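Local coordinates for protein type IV pilus biogenesis factor PilY1 (Pseudomonas aeruginosa, PDB 3HX6) that primes type IV pilus assembly, takes part in twitching motility and adhesion to host cells, and probably regulates pilus retraction by binding and releasing calcium, at residues 345-350 with 367-372; 387-392 with 433-438; 403-408 with 496-501. The protein carries 3 engineered substitutions. All blocks are in the same frame, centred on the assembly; numbering follows the deposited sequence.

Interaction 1: residues 345-350 with 367-372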
ATOM      1  N   VAL A 345     -23.209 -14.933  -7.133  1.00 11.14           N
ATOM      2  CA  VAL A 345     -22.221 -15.309  -8.132  1.00 11.65           C
ATOM      3  C   VAL A 345     -22.336 -14.338  -9.299  1.00 12.50           C
ATOM      4  O   VAL A 345     -23.364 -14.273  -9.970  1.00 11.54           O
ATOM      5  CB  VAL A 345     -22.459 -16.747  -8.620  1.00 12.54           C
ATOM      6  CG1 VAL A 345     -21.328 -17.182  -9.539  1.00 11.91           C
ATOM      7  CG2 VAL A 345     -22.576 -17.686  -7.419  1.00 13.04           C
ATOM      8  N   ILE A 346     -21.278 -13.575  -9.536  1.00 13.25           N
ATOM      9  CA  ILE A 346     -21.286 -12.588 -10.607  1.00 13.15           C
ATOM     10  C   ILE A 346     -20.472 -13.058 -11.808  1.00 12.74           C
ATOM     11  O   ILE A 346     -19.331 -13.492 -11.666  1.00 13.38           O
ATOM     12  CB  ILE A 346     -20.726 -11.239 -10.095  1.00 12.95           C
ATOM     13  CG1 ILE A 346     -21.530 -10.793  -8.866  1.00 15.29           C
ATOM     14  CG2 ILE A 346     -20.784 -10.192 -11.200  1.00 13.27           C
ATOM     15  CD1 ILE A 346     -20.997  -9.557  -8.174  1.00 11.44           C
ATOM     16  N   PHE A 347     -21.073 -12.983 -12.990  1.00 12.61           N
ATOM     17  CA  PHE A 347     -20.390 -13.392 -14.212  1.00 13.59           C
ATOM     18  C   PHE A 347     -20.941 -12.633 -15.410  1.00 13.75           C
ATOM     19  O   PHE A 347     -22.116 -12.259 -15.436  1.00 14.01           O
ATOM     20  CB  PHE A 347     -20.535 -14.905 -14.436  1.00 13.50           C
ATOM     21  CG  PHE A 347     -21.956 -15.397 -14.364  1.00 15.30           C
ATOM     22  CD1 PHE A 347     -22.581 -15.575 -13.137  1.00 14.12           C
ATOM     23  CD2 PHE A 347     -22.673 -15.672 -15.527  1.00 13.67           C
ATOM     24  CE1 PHE A 347     -23.904 -16.025 -13.066  1.00 16.44           C
ATOM     25  CE2 PHE A 347     -23.995 -16.121 -15.464  1.00 14.95           C
ATOM     26  CZ  PHE A 347     -24.608 -16.297 -14.232  1.00 11.84           C
ATOM     27  N   GLY A 348     -20.077 -12.393 -16.392  1.00 14.01           N
ATOM     28  CA  GLY A 348     -20.484 -11.674 -17.586  1.00 13.32           C
ATOM     29  C   GLY A 348     -20.273 -12.542 -18.807  1.00 14.12           C
ATOM     30  O   GLY A 348     -19.481 -13.487 -18.775  1.00 10.94           O
ATOM     31  N   THR A 349     -20.957 -12.220 -19.898  1.00 11.66           N
ATOM     32  CA  THR A 349     -20.834 -13.039 -21.087  1.00 13.10           C
ATOM     33  C   THR A 349     -19.998 -12.384 -22.177  1.00 12.64           C
ATOM     34  O   THR A 349     -19.817 -11.165 -22.197  1.00 12.06           O
ATOM     35  CB  THR A 349     -22.230 -13.398 -21.637  1.00 12.09           C
ATOM     36  OG1 THR A 349     -22.899 -12.207 -22.066  1.00 14.11           O
ATOM     37  CG2 THR A 349     -23.066 -14.065 -20.540  1.00 11.50           C
ATOM     38  N   GLY A 350     -19.495 -13.218 -23.078  1.00 12.93           N
ATOM     39  CA  GLY A 350     -18.676 -12.746 -24.177  1.00 14.36           C
ATOM     40  C   GLY A 350     -17.691 -13.819 -24.604  1.00 15.59           C
ATOM     41  O   GLY A 350     -17.434 -14.768 -23.863  1.00 14.77           O
ATOM     42  N   THR A 367     -24.222  -9.842 -21.421  1.00 14.34           N
ATOM     43  CA  THR A 367     -24.800  -9.472 -20.141  1.00 13.18           C
ATOM     44  C   THR A 367     -23.950  -9.758 -18.914  1.00 13.97           C
ATOM     45  O   THR A 367     -23.103 -10.648 -18.930  1.00 12.83           O
ATOM     46  CB  THR A 367     -26.151 -10.229 -19.981  1.00 12.55           C
ATOM     47  OG1 THR A 367     -26.929 -10.066 -21.176  1.00 12.83           O
ATOM     48  CG2 THR A 367     -26.934  -9.725 -18.787  1.00 11.42           C
ATOM     49  N   LEU A 368     -24.192  -8.989 -17.855  1.00 12.99           N
ATOM     50  CA  LEU A 368     -23.520  -9.186 -16.573  1.00 12.44           C
ATOM     51  C   LEU A 368     -24.616  -9.725 -15.663  1.00 13.35           C
ATOM     52  O   LEU A 368     -25.690  -9.130 -15.567  1.00 14.89           O
ATOM     53  CB  LEU A 368     -23.000  -7.871 -15.991  1.00 11.66           C
ATOM     54  CG  LEU A 368     -22.217  -8.083 -14.685  1.00 11.08           C
ATOM     55  CD1 LEU A 368     -20.983  -8.951 -14.968  1.00 10.45           C
ATOM     56  CD2 LEU A 368     -21.801  -6.725 -14.093  1.00  9.70           C
ATOM     57  N   TYR A 369     -24.352 -10.850 -15.007  1.00 12.54           N
ATOM     58  CA  TYR A 369     -25.332 -11.465 -14.123  1.00 12.85           C
ATOM     59  C   TYR A 369     -24.857 -11.568 -12.689  1.00 12.81           C
ATOM     60  O   TYR A 369     -23.663 -11.700 -12.424  1.00 14.15           O
ATOM     61  CB  TYR A 369     -25.672 -12.893 -14.581  1.00 12.36           C
ATOM     62  CG  TYR A 369     -26.324 -12.998 -15.939  1.00 14.39           C
ATOM     63  CD1 TYR A 369     -25.561 -13.216 -17.083  1.00 12.31           C
ATOM     64  CD2 TYR A 369     -27.709 -12.890 -16.077  1.00 12.46           C
ATOM     65  CE1 TYR A 369     -26.157 -13.326 -18.335  1.00 14.49           C
ATOM     66  CE2 TYR A 369     -28.320 -12.993 -17.325  1.00 14.39           C
ATOM     67  CZ  TYR A 369     -27.540 -13.212 -18.449  1.00 13.77           C
ATOM     68  OH  TYR A 369     -28.133 -13.315 -19.683  1.00 14.80           O
ATOM     69  N   GLY A 370     -25.824 -11.531 -11.778  1.00 11.99           N
ATOM     70  CA  GLY A 370     -25.561 -11.686 -10.363  1.00 10.94           C
ATOM     71  C   GLY A 370     -26.572 -12.730  -9.915  1.00 13.62           C
ATOM     72  O   GLY A 370     -27.751 -12.419  -9.759  1.00 11.64           O
ATOM     73  N   ILE A 371     -26.124 -13.969  -9.719  1.00 13.79           N
ATOM     74  CA  ILE A 371     -27.016 -15.055  -9.319  1.00 13.15           C
ATOM     75  C   ILE A 371     -26.804 -15.526  -7.880  1.00 12.88           C
ATOM     76  O   ILE A 371     -25.687 -15.790  -7.454  1.00 10.23           O
ATOM     77  CB  ILE A 371     -26.847 -16.279 -10.245  1.00 12.19           C
ATOM     78  CG1 ILE A 371     -27.100 -15.876 -11.698  1.00 13.24           C
ATOM     79  CG2 ILE A 371     -27.808 -17.391  -9.817  1.00 14.49           C
ATOM     80  CD1 ILE A 371     -28.490 -15.338 -11.965  1.00  7.29           C
ATOM     81  N   TRP A 372     -27.894 -15.661  -7.140  1.00 12.40           N
ATOM     82  CA  TRP A 372     -27.802 -16.092  -5.755  1.00 13.48           C
ATOM     83  C   TRP A 372     -27.624 -17.597  -5.604  1.00 12.54           C
ATOM     84  O   TRP A 372     -28.493 -18.369  -5.993  1.00 14.61           O
ATOM     85  CB  TRP A 372     -29.055 -15.658  -4.998  1.00 14.17           C
ATOM     86  CG  TRP A 372     -28.984 -15.827  -3.510  1.00 17.16           C
ATOM     87  CD1 TRP A 372     -27.897 -16.202  -2.771  1.00 16.73           C
ATOM     88  CD2 TRP A 372     -30.031 -15.553  -2.572  1.00 15.70           C
ATOM     89  NE1 TRP A 372     -28.202 -16.174  -1.434  1.00 15.84           N
ATOM     90  CE2 TRP A 372     -29.504 -15.777  -1.281  1.00 16.89           C
ATOM     91  CE3 TRP A 372     -31.363 -15.134  -2.698  1.00 17.63           C
ATOM     92  CZ2 TRP A 372     -30.266 -15.595  -0.117  1.00 17.79           C
ATOM     93  CZ3 TRP A 372     -32.124 -14.954  -1.538  1.00 17.50           C
ATOM     94  CH2 TRP A 372     -31.569 -15.186  -0.266  1.00 17.38           C
TER

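Interaction 2: residues 387-392 with 433-438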
ATOM      1  N   LEU A 387     -33.318 -20.746 -12.847  1.00 25.58           N
ATOM      2  CA  LEU A 387     -33.686 -19.351 -13.013  1.00 23.89           C
ATOM      3  C   LEU A 387     -33.585 -18.828 -14.430  1.00 22.20           C
ATOM      4  O   LEU A 387     -32.884 -19.379 -15.280  1.00 20.37           O
ATOM      5  CB  LEU A 387     -32.827 -18.460 -12.108  1.00 25.83           C
ATOM      6  CG  LEU A 387     -32.821 -18.691 -10.596  1.00 25.91           C
ATOM      7  CD1 LEU A 387     -34.230 -18.571 -10.052  1.00 23.20           C
ATOM      8  CD2 LEU A 387     -32.252 -20.049 -10.286  1.00 29.53           C
ATOM      9  N   THR A 388     -34.287 -17.725 -14.646  1.00 20.51           N
ATOM     10  CA  THR A 388     -34.344 -17.038 -15.924  1.00 21.34           C
ATOM     11  C   THR A 388     -34.264 -15.551 -15.576  1.00 19.87           C
ATOM     12  O   THR A 388     -34.345 -15.187 -14.405  1.00 18.88           O
ATOM     13  CB  THR A 388     -35.692 -17.363 -16.640  1.00 23.03           C
ATOM     14  OG1 THR A 388     -35.568 -18.602 -17.361  1.00 25.70           O
ATOM     15  CG2 THR A 388     -36.092 -16.264 -17.587  1.00 24.69           C
ATOM     16  N   ARG A 389     -34.087 -14.697 -16.575  1.00 18.88           N
ATOM     17  CA  ARG A 389     -34.029 -13.261 -16.332  1.00 20.90           C
ATOM     18  C   ARG A 389     -35.260 -12.804 -15.550  1.00 20.63           C
ATOM     19  O   ARG A 389     -35.205 -11.819 -14.815  1.00 21.56           O
ATOM     20  CB  ARG A 389     -33.972 -12.508 -17.662  1.00 20.77           C
ATOM     21  CG  ARG A 389     -32.704 -12.747 -18.447  1.00 21.42           C
ATOM     22  CD  ARG A 389     -32.762 -12.046 -19.793  1.00 21.83           C
ATOM     23  NE  ARG A 389     -31.437 -11.985 -20.388  1.00 23.48           N
ATOM     24  CZ  ARG A 389     -30.880 -10.877 -20.857  1.00 21.01           C
ATOM     25  NH1 ARG A 389     -31.540  -9.728 -20.811  1.00 19.22           N
ATOM     26  NH2 ARG A 389     -29.649 -10.918 -21.342  1.00 19.75           N
ATOM     27  N   GLY A 390     -36.368 -13.524 -15.724  1.00 19.35           N
ATOM     28  CA  GLY A 390     -37.609 -13.184 -15.042  1.00 18.48           C
ATOM     29  C   GLY A 390     -37.520 -13.238 -13.527  1.00 19.51           C
ATOM     30  O   GLY A 390     -38.269 -12.550 -12.827  1.00 19.09           O
ATOM     31  N   ASN A 391     -36.607 -14.057 -13.012  1.00 18.08           N
ATOM     32  CA  ASN A 391     -36.426 -14.180 -11.567  1.00 17.03           C
ATOM     33  C   ASN A 391     -35.393 -13.182 -11.063  1.00 18.05           C
ATOM     34  O   ASN A 391     -35.061 -13.168  -9.877  1.00 18.59           O
ATOM     35  CB  ASN A 391     -35.945 -15.581 -11.213  1.00 16.51           C
ATOM     36  CG  ASN A 391     -36.793 -16.658 -11.842  1.00 19.87           C
ATOM     37  OD1 ASN A 391     -36.350 -17.359 -12.749  1.00 18.24           O
ATOM     38  ND2 ASN A 391     -38.028 -16.787 -11.372  1.00 17.95           N
ATOM     39  N   LEU A 392     -34.887 -12.349 -11.965  1.00 16.58           N
ATOM     40  CA  LEU A 392     -33.855 -11.385 -11.609  1.00 15.57           C
ATOM     41  C   LEU A 392     -34.307  -9.945 -11.789  1.00 15.88           C
ATOM     42  O   LEU A 392     -35.243  -9.668 -12.533  1.00 16.90           O
ATOM     43  CB  LEU A 392     -32.611 -11.630 -12.476  1.00 14.37           C
ATOM     44  CG  LEU A 392     -32.152 -13.083 -12.635  1.00 12.28           C
ATOM     45  CD1 LEU A 392     -30.975 -13.148 -13.600  1.00 11.59           C
ATOM     46  CD2 LEU A 392     -31.773 -13.658 -11.276  1.00 10.83           C
ATOM     47  N   GLY A 433     -31.588 -12.650  -8.058  1.00 17.13           N
ATOM     48  CA  GLY A 433     -30.423 -11.943  -8.544  1.00 16.47           C
ATOM     49  C   GLY A 433     -30.734 -10.755  -9.422  1.00 15.48           C
ATOM     50  O   GLY A 433     -31.786 -10.116  -9.302  1.00 14.74           O
ATOM     51  N   TRP A 434     -29.805 -10.476 -10.327  1.00 12.83           N
ATOM     52  CA  TRP A 434     -29.935  -9.347 -11.221  1.00 13.65           C
ATOM     53  C   TRP A 434     -29.160  -9.574 -12.504  1.00 13.68           C
ATOM     54  O   TRP A 434     -28.393 -10.524 -12.614  1.00 13.13           O
ATOM     55  CB  TRP A 434     -29.404  -8.087 -10.530  1.00 12.76           C
ATOM     56  CG  TRP A 434     -28.007  -8.244  -9.920  1.00 12.85           C
ATOM     57  CD1 TRP A 434     -27.705  -8.452  -8.603  1.00 11.18           C
ATOM     58  CD2 TRP A 434     -26.747  -8.128 -10.603  1.00 10.69           C
ATOM     59  NE1 TRP A 434     -26.338  -8.462  -8.419  1.00 12.57           N
ATOM     60  CE2 TRP A 434     -25.728  -8.265  -9.630  1.00 12.87           C
ATOM     61  CE3 TRP A 434     -26.380  -7.918 -11.939  1.00 10.59           C
ATOM     62  CZ2 TRP A 434     -24.367  -8.194  -9.953  1.00  9.08           C
ATOM     63  CZ3 TRP A 434     -25.020  -7.849 -12.261  1.00  9.33           C
ATOM     64  CH2 TRP A 434     -24.036  -7.985 -11.269  1.00 10.25           C
ATOM     65  N   TYR A 435     -29.381  -8.699 -13.477  1.00 14.32           N
ATOM     66  CA  TYR A 435     -28.661  -8.771 -14.737  1.00 14.35           C
ATOM     67  C   TYR A 435     -28.558  -7.374 -15.319  1.00 13.46           C
ATOM     68  O   TYR A 435     -29.358  -6.498 -15.009  1.00 11.98           O
ATOM     69  CB  TYR A 435     -29.337  -9.722 -15.734  1.00 15.76           C
ATOM     70  CG  TYR A 435     -30.654  -9.247 -16.313  1.00 19.48           C
ATOM     71  CD1 TYR A 435     -31.863  -9.543 -15.686  1.00 19.66           C
ATOM     72  CD2 TYR A 435     -30.693  -8.537 -17.518  1.00 21.44           C
ATOM     73  CE1 TYR A 435     -33.085  -9.152 -16.250  1.00 21.21           C
ATOM     74  CE2 TYR A 435     -31.904  -8.139 -18.087  1.00 19.91           C
ATOM     75  CZ  TYR A 435     -33.093  -8.451 -17.449  1.00 21.74           C
ATOM     76  OH  TYR A 435     -34.289  -8.064 -18.006  1.00 24.48           O
ATOM     77  N   LEU A 436     -27.543  -7.165 -16.142  1.00 14.48           N
ATOM     78  CA  LEU A 436     -27.314  -5.879 -16.772  1.00 13.96           C
ATOM     79  C   LEU A 436     -26.794  -6.165 -18.172  1.00 14.85           C
ATOM     80  O   LEU A 436     -25.707  -6.700 -18.319  1.00 14.16           O
ATOM     81  CB  LEU A 436     -26.263  -5.091 -15.978  1.00 12.25           C
ATOM     82  CG  LEU A 436     -25.727  -3.780 -16.568  1.00 14.80           C
ATOM     83  CD1 LEU A 436     -26.838  -2.739 -16.596  1.00 14.74           C
ATOM     84  CD2 LEU A 436     -24.553  -3.271 -15.727  1.00 17.58           C
ATOM     85  N   ASP A 437     -27.572  -5.834 -19.196  1.00 16.08           N
ATOM     86  CA  ASP A 437     -27.112  -6.057 -20.559  1.00 17.49           C
ATOM     87  C   ASP A 437     -26.094  -4.963 -20.872  1.00 17.55           C
ATOM     88  O   ASP A 437     -26.288  -3.795 -20.515  1.00 17.77           O
ATOM     89  CB  ASP A 437     -28.277  -5.999 -21.555  1.00 19.07           C
ATOM     90  CG  ASP A 437     -29.194  -7.216 -21.464  1.00 21.46           C
ATOM     91  OD1 ASP A 437     -28.710  -8.352 -21.643  1.00 22.29           O
ATOM     92  OD2 ASP A 437     -30.403  -7.038 -21.214  1.00 24.62           O
ATOM     93  N   PHE A 438     -24.993  -5.348 -21.509  1.00 15.54           N
ATOM     94  CA  PHE A 438     -23.958  -4.388 -21.856  1.00 13.48           C
ATOM     95  C   PHE A 438     -24.390  -3.580 -23.074  1.00 14.53           C
ATOM     96  O   PHE A 438     -24.072  -3.917 -24.217  1.00 11.93           O
ATOM     97  CB  PHE A 438     -22.640  -5.111 -22.130  1.00 12.77           C
ATOM     98  CG  PHE A 438     -22.004  -5.684 -20.893  1.00 13.79           C
ATOM     99  CD1 PHE A 438     -21.645  -4.856 -19.835  1.00 14.18           C
ATOM    100  CD2 PHE A 438     -21.771  -7.045 -20.785  1.00 14.11           C
ATOM    101  CE1 PHE A 438     -21.063  -5.378 -18.683  1.00 13.16           C
ATOM    102  CE2 PHE A 438     -21.189  -7.581 -19.637  1.00 14.92           C
ATOM    103  CZ  PHE A 438     -20.834  -6.744 -18.585  1.00 13.03           C
TER
HETATM  104  O   HOH W   1     -34.260  -8.867 -20.661  1.00 30.32           O

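Interaction 3: residues 403-408 with 496-501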
ATOM      1  N   SER A 403     -18.079  14.436 -19.732  1.00 30.85           N
ATOM      2  CA  SER A 403     -18.134  15.404 -18.657  1.00 30.05           C
ATOM      3  C   SER A 403     -16.724  15.663 -18.151  1.00 29.11           C
ATOM      4  O   SER A 403     -15.769  15.018 -18.582  1.00 28.62           O
ATOM      5  CB  SER A 403     -19.015  14.872 -17.526  1.00 31.52           C
ATOM      6  OG  SER A 403     -19.115  15.807 -16.468  1.00 35.67           O
ATOM      7  N   THR A 404     -16.601  16.615 -17.237  1.00 28.19           N
ATOM      8  CA  THR A 404     -15.310  16.966 -16.670  1.00 27.76           C
ATOM      9  C   THR A 404     -15.400  16.823 -15.156  1.00 26.44           C
ATOM     10  O   THR A 404     -16.359  17.275 -14.538  1.00 28.88           O
ATOM     11  CB  THR A 404     -14.929  18.408 -17.059  1.00 28.95           C
ATOM     12  OG1 THR A 404     -14.970  18.529 -18.486  1.00 31.14           O
ATOM     13  CG2 THR A 404     -13.528  18.749 -16.576  1.00 29.01           C
ATOM     14  N   PHE A 405     -14.406  16.168 -14.572  1.00 24.43           N
ATOM     15  CA  PHE A 405     -14.353  15.935 -13.137  1.00 23.58           C
ATOM     16  C   PHE A 405     -13.104  16.655 -12.673  1.00 24.63           C
ATOM     17  O   PHE A 405     -11.982  16.235 -12.964  1.00 25.53           O
ATOM     18  CB  PHE A 405     -14.297  14.427 -12.896  1.00 19.77           C
ATOM     19  CG  PHE A 405     -15.437  13.694 -13.546  1.00 19.96           C
ATOM     20  CD1 PHE A 405     -16.661  13.568 -12.896  1.00 17.89           C
ATOM     21  CD2 PHE A 405     -15.323  13.224 -14.853  1.00 19.35           C
ATOM     22  CE1 PHE A 405     -17.753  12.992 -13.536  1.00 16.59           C
ATOM     23  CE2 PHE A 405     -16.412  12.647 -15.503  1.00 16.55           C
ATOM     24  CZ  PHE A 405     -17.629  12.531 -14.845  1.00 18.64           C
ATOM     25  N   ALA A 406     -13.319  17.754 -11.957  1.00 26.90           N
ATOM     26  CA  ALA A 406     -12.236  18.622 -11.519  1.00 28.44           C
ATOM     27  C   ALA A 406     -11.804  19.238 -12.850  1.00 28.87           C
ATOM     28  O   ALA A 406     -12.535  20.042 -13.431  1.00 30.11           O
ATOM     29  CB  ALA A 406     -11.103  17.821 -10.895  1.00 28.31           C
ATOM     30  N   SER A 407     -10.644  18.837 -13.355  1.00 30.83           N
ATOM     31  CA  SER A 407     -10.159  19.354 -14.632  1.00 33.16           C
ATOM     32  C   SER A 407     -10.098  18.240 -15.676  1.00 32.05           C
ATOM     33  O   SER A 407      -9.964  18.499 -16.871  1.00 33.46           O
ATOM     34  CB  SER A 407      -8.764  19.953 -14.460  1.00 34.74           C
ATOM     35  OG  SER A 407      -8.754  20.932 -13.439  1.00 39.63           O
ATOM     36  N   THR A 408     -10.211  16.999 -15.214  1.00 30.86           N
ATOM     37  CA  THR A 408     -10.131  15.839 -16.093  1.00 28.57           C
ATOM     38  C   THR A 408     -11.417  15.535 -16.854  1.00 26.93           C
ATOM     39  O   THR A 408     -12.481  15.382 -16.259  1.00 28.03           O
ATOM     40  CB  THR A 408      -9.736  14.587 -15.297  1.00 28.59           C
ATOM     41  OG1 THR A 408      -8.616  14.890 -14.454  1.00 29.43           O
ATOM     42  CG2 THR A 408      -9.359  13.456 -16.242  1.00 27.53           C
ATOM     43  N   PHE A 496     -15.233   5.615  -8.125  1.00 17.65           N
ATOM     44  CA  PHE A 496     -13.991   6.057  -8.738  1.00 18.81           C
ATOM     45  C   PHE A 496     -13.594   7.500  -8.484  1.00 18.50           C
ATOM     46  O   PHE A 496     -14.435   8.394  -8.442  1.00 18.09           O
ATOM     47  CB  PHE A 496     -14.063   5.875 -10.259  1.00 16.60           C
ATOM     48  CG  PHE A 496     -14.367   4.475 -10.699  1.00 17.28           C
ATOM     49  CD1 PHE A 496     -13.415   3.474 -10.585  1.00 17.03           C
ATOM     50  CD2 PHE A 496     -15.608   4.162 -11.244  1.00 17.60           C
ATOM     51  CE1 PHE A 496     -13.687   2.178 -11.009  1.00 19.13           C
ATOM     52  CE2 PHE A 496     -15.895   2.868 -11.673  1.00 19.23           C
ATOM     53  CZ  PHE A 496     -14.928   1.873 -11.554  1.00 19.47           C
ATOM     54  N   ASP A 497     -12.299   7.720  -8.310  1.00 20.69           N
ATOM     55  CA  ASP A 497     -11.811   9.080  -8.178  1.00 22.93           C
ATOM     56  C   ASP A 497     -11.524   9.445  -9.627  1.00 20.71           C
ATOM     57  O   ASP A 497     -10.428   9.212 -10.128  1.00 23.69           O
ATOM     58  CB  ASP A 497     -10.518   9.164  -7.368  1.00 23.37           C
ATOM     59  CG  ASP A 497      -9.832  10.513  -7.526  1.00 27.05           C
ATOM     60  OD1 ASP A 497     -10.553  11.531  -7.627  1.00 29.63           O
ATOM     61  OD2 ASP A 497      -8.583  10.562  -7.551  1.00 27.72           O
ATOM     62  N   LEU A 498     -12.522   9.993 -10.306  1.00 20.23           N
ATOM     63  CA  LEU A 498     -12.375  10.371 -11.706  1.00 18.93           C
ATOM     64  C   LEU A 498     -11.718  11.731 -11.871  1.00 19.49           C
ATOM     65  O   LEU A 498     -11.291  12.094 -12.966  1.00 20.06           O
ATOM     66  CB  LEU A 498     -13.749  10.402 -12.375  1.00 16.61           C
ATOM     67  CG  LEU A 498     -14.546   9.099 -12.340  1.00 16.02           C
ATOM     68  CD1 LEU A 498     -15.938   9.336 -12.906  1.00 15.68           C
ATOM     69  CD2 LEU A 498     -13.809   8.033 -13.147  1.00 13.73           C
ATOM     70  N   ALA A 499     -11.638  12.476 -10.774  1.00 22.43           N
ATOM     71  CA  ALA A 499     -11.079  13.819 -10.791  1.00 23.49           C
ATOM     72  C   ALA A 499      -9.588  13.914 -10.486  1.00 25.69           C
ATOM     73  O   ALA A 499      -9.066  15.012 -10.306  1.00 26.72           O
ATOM     74  CB  ALA A 499     -11.856  14.690  -9.820  1.00 22.68           C
ATOM     75  N   ARG A 500      -8.900  12.778 -10.437  1.00 26.92           N
ATOM     76  CA  ARG A 500      -7.472  12.768 -10.135  1.00 28.28           C
ATOM     77  C   ARG A 500      -7.186  13.524  -8.835  1.00 28.50           C
ATOM     78  O   ARG A 500      -6.225  14.292  -8.754  1.00 31.45           O
ATOM     79  CB  ARG A 500      -6.673  13.411 -11.276  1.00 29.59           C
ATOM     80  CG  ARG A 500      -6.675  12.625 -12.573  1.00 31.39           C
ATOM     81  CD  ARG A 500      -5.776  13.276 -13.604  1.00 33.65           C
ATOM     82  NE  ARG A 500      -5.760  12.523 -14.851  1.00 37.31           N
ATOM     83  CZ  ARG A 500      -5.113  12.899 -15.949  1.00 39.17           C
ATOM     84  NH1 ARG A 500      -4.416  14.030 -15.964  1.00 41.60           N
ATOM     85  NH2 ARG A 500      -5.165  12.141 -17.036  1.00 39.78           N
ATOM     86  N   GLN A 501      -8.019  13.304  -7.825  1.00 27.30           N
ATOM     87  CA  GLN A 501      -7.861  13.968  -6.537  1.00 25.89           C
ATOM     88  C   GLN A 501      -6.954  13.212  -5.570  1.00 26.30           C
ATOM     89  O   GLN A 501      -6.389  13.802  -4.650  1.00 22.99           O
ATOM     90  CB  GLN A 501      -9.227  14.163  -5.875  1.00 26.17           C
ATOM     91  CG  GLN A 501     -10.132  15.127  -6.602  1.00 26.34           C
ATOM     92  CD  GLN A 501      -9.518  16.501  -6.713  1.00 29.09           C
ATOM     93  OE1 GLN A 501      -9.300  17.176  -5.708  1.00 30.27           O
ATOM     94  NE2 GLN A 501      -9.219  16.921  -7.937  1.00 31.04           N
TER
HETATM   95  O   HOH W   2      -8.735  16.686 -12.394  1.00 32.79           O

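Interaction 1: residues 345-350 with 367-372
Two neighbouring antiparallel strands of the beta-propeller, the fold of this C-terminal domain of PilY1, meet where Val345 to Gly348 pair with Leu368 to Ile371. The axes of strands 345-348 and 367-372 run at 168°, close to antiparallel. Val345 with Ile371 and Phe347 with Tyr369 are hydrogen-bonded pairs. Ile346 with Gly370 and Gly348 with Leu368 are the non-hydrogen-bonded pairs between and beyond them. The Val345 N to Ile371 O bond measures 2.6 Å.

One face of the sheet carries Val345, Phe347, Tyr369 and Ile371. Phe347 CG sits between its backbone N and carbonyl carbon (chi1 51°), which folds the ring back toward the partner strand. There CB of Tyr369 lies over one ring face, 3.8 Å from the Phe347 ring centroid, as a CH-pi contact. CG1 of Ile371 comes to the edge of the same ring, 3.5 Å from Phe347 CE1. The two aromatic rings are nearly parallel but slid apart, so they barely overlap. Leu277 of strand 276-281 packs on Val345 and Phe347 from the neighbouring sheet.

On the other face Ile346 CG2 meets Leu368 CD1 at 4.0 Å. Gly348 has no side chain, and Leu368 CD1 lies 3.8 Å from its CA.

The pairing continues past the strand end. Thr349 N donates to Thr367 O, and Thr349 OG1 accepts from Thr367 N at 2.8 Å with an angle of 167°. OG1 is also bonded to Gln366. The methyl of Thr349 turns to the Tyr369 ring, where CG2 lies in the ring plane, 3.9 Å from CE1.

Interaction 2: residues 387-392 with 433-438
The Tyr435 ring has Arg389 over one face, and Leu392 CB and Asp437 OD2 at its edge. Arg389 CG stands above the ring centre, 4.3 Å from the centroid, and makes a CH-pi contact. Leu392 CB lies in the ring plane, 3.9 Å from Tyr435 CD1. The guanidinium of Arg389 is tilted about 50° to the ring, with NH1 3.2 Å from Tyr435 CE2. At its own edge it faces the carboxylate of Asp437, and these two planes are nearly coplanar.

Arg389 grips Asp437 end-on in a salt bridge. NH2 reaches OD1 at 2.7 Å and NH1 reaches OD2 at 2.9 Å, each oxygen using its syn lone pair. The side chain is extended from CG to NE (chi2 176°), which carries the charged end across the ring to the acid. Here the 3-10 turn 389-391, just before strand 392-405, packs on strand 433-437 of the large mixed sheet.

Asp437 OD1 is also hydrogen-bonded to Thr367 OG1. Val319 O at NE, with Asp437 and Tyr369 OH at the terminal nitrogens, fixes the rotation of the guanidinium. A water bridges Arg389 NH1 and Tyr435 OH, 2.9 Å from NH1.

Leu392 CD2 fills the side on which Gly433 has no side chain. It packs tightly on Gly433 CA at 3.5 Å, and Leu392 CD1 lies 3.8 Å from Trp434 O.

Interaction 3: residues 403-408 with 496-501
Phe405 meets Ala499 at its CB and Leu498 from CB to the end of the ring. Its CB rests 3.8 Å from Leu498 O and 3.9 Å from Ala499 CB. CG meets Leu498 CB, also at 3.9 Å. Farther out, CE1 and CZ approach Leu498 CD1, which stands over the centre of the ring 4.0 Å from the centroid, a CH-pi contact. With CG anti to the carbonyl carbon in both (chi1 -55° and -58°), the two side chains run side by side in the same direction.

Phe405 opens a type II' beta turn that ends at Thr408. This is the tip of the beta hairpin formed by strands 392-405 and 408-415. Ala406, at the second position of the turn, presses its methyl on Ala499, with CB to CB only 3.4 Å, tighter than usual.

Polar contact between the segments runs through a water. It donates to Ala499 O at 2.7 Å, accepts from Ser407 N and bonds to Thr408 OG1. Gln501 NE2 also donates to Ala499 O. The extended chain of Arg500 crosses Thr408 at about a right angle, with CD 3.4 Å from Thr408 OG1.

The loop 496-501 follows strand 477-483 in the chain and precedes strand 510-511. Arg410 NE of strand 408-415 is hydrogen-bonded to Leu498 O, and Ile412 of that strand touches Phe405. Arg500 packs on Ser75 and Gln501 on Tyr63 of the second subunit.

In the fold
All three interactions involve strands of one large mixed sheet. Interactions 1 and 2 lie side by side, with centres about 8 Å apart, because strands 367-373 and 433-437 are neighbours. They touch directly: Leu368 O is 2.8 Å from Leu436 N, a probable hydrogen bond, and Thr367 of interaction 1 meets Asp437 of interaction 2. Interaction 3 is at the far end of strand 392-405, the strand that begins at interaction 2. Its centre is about 29 Å from that of interaction 1 and about 32 Å from that of interaction 2. The segments of interactions 2 and 3 alternate along the chain. All three lie away from the calcium site formed by Asp258, Asn260, Asp262, Val264 and Asp266.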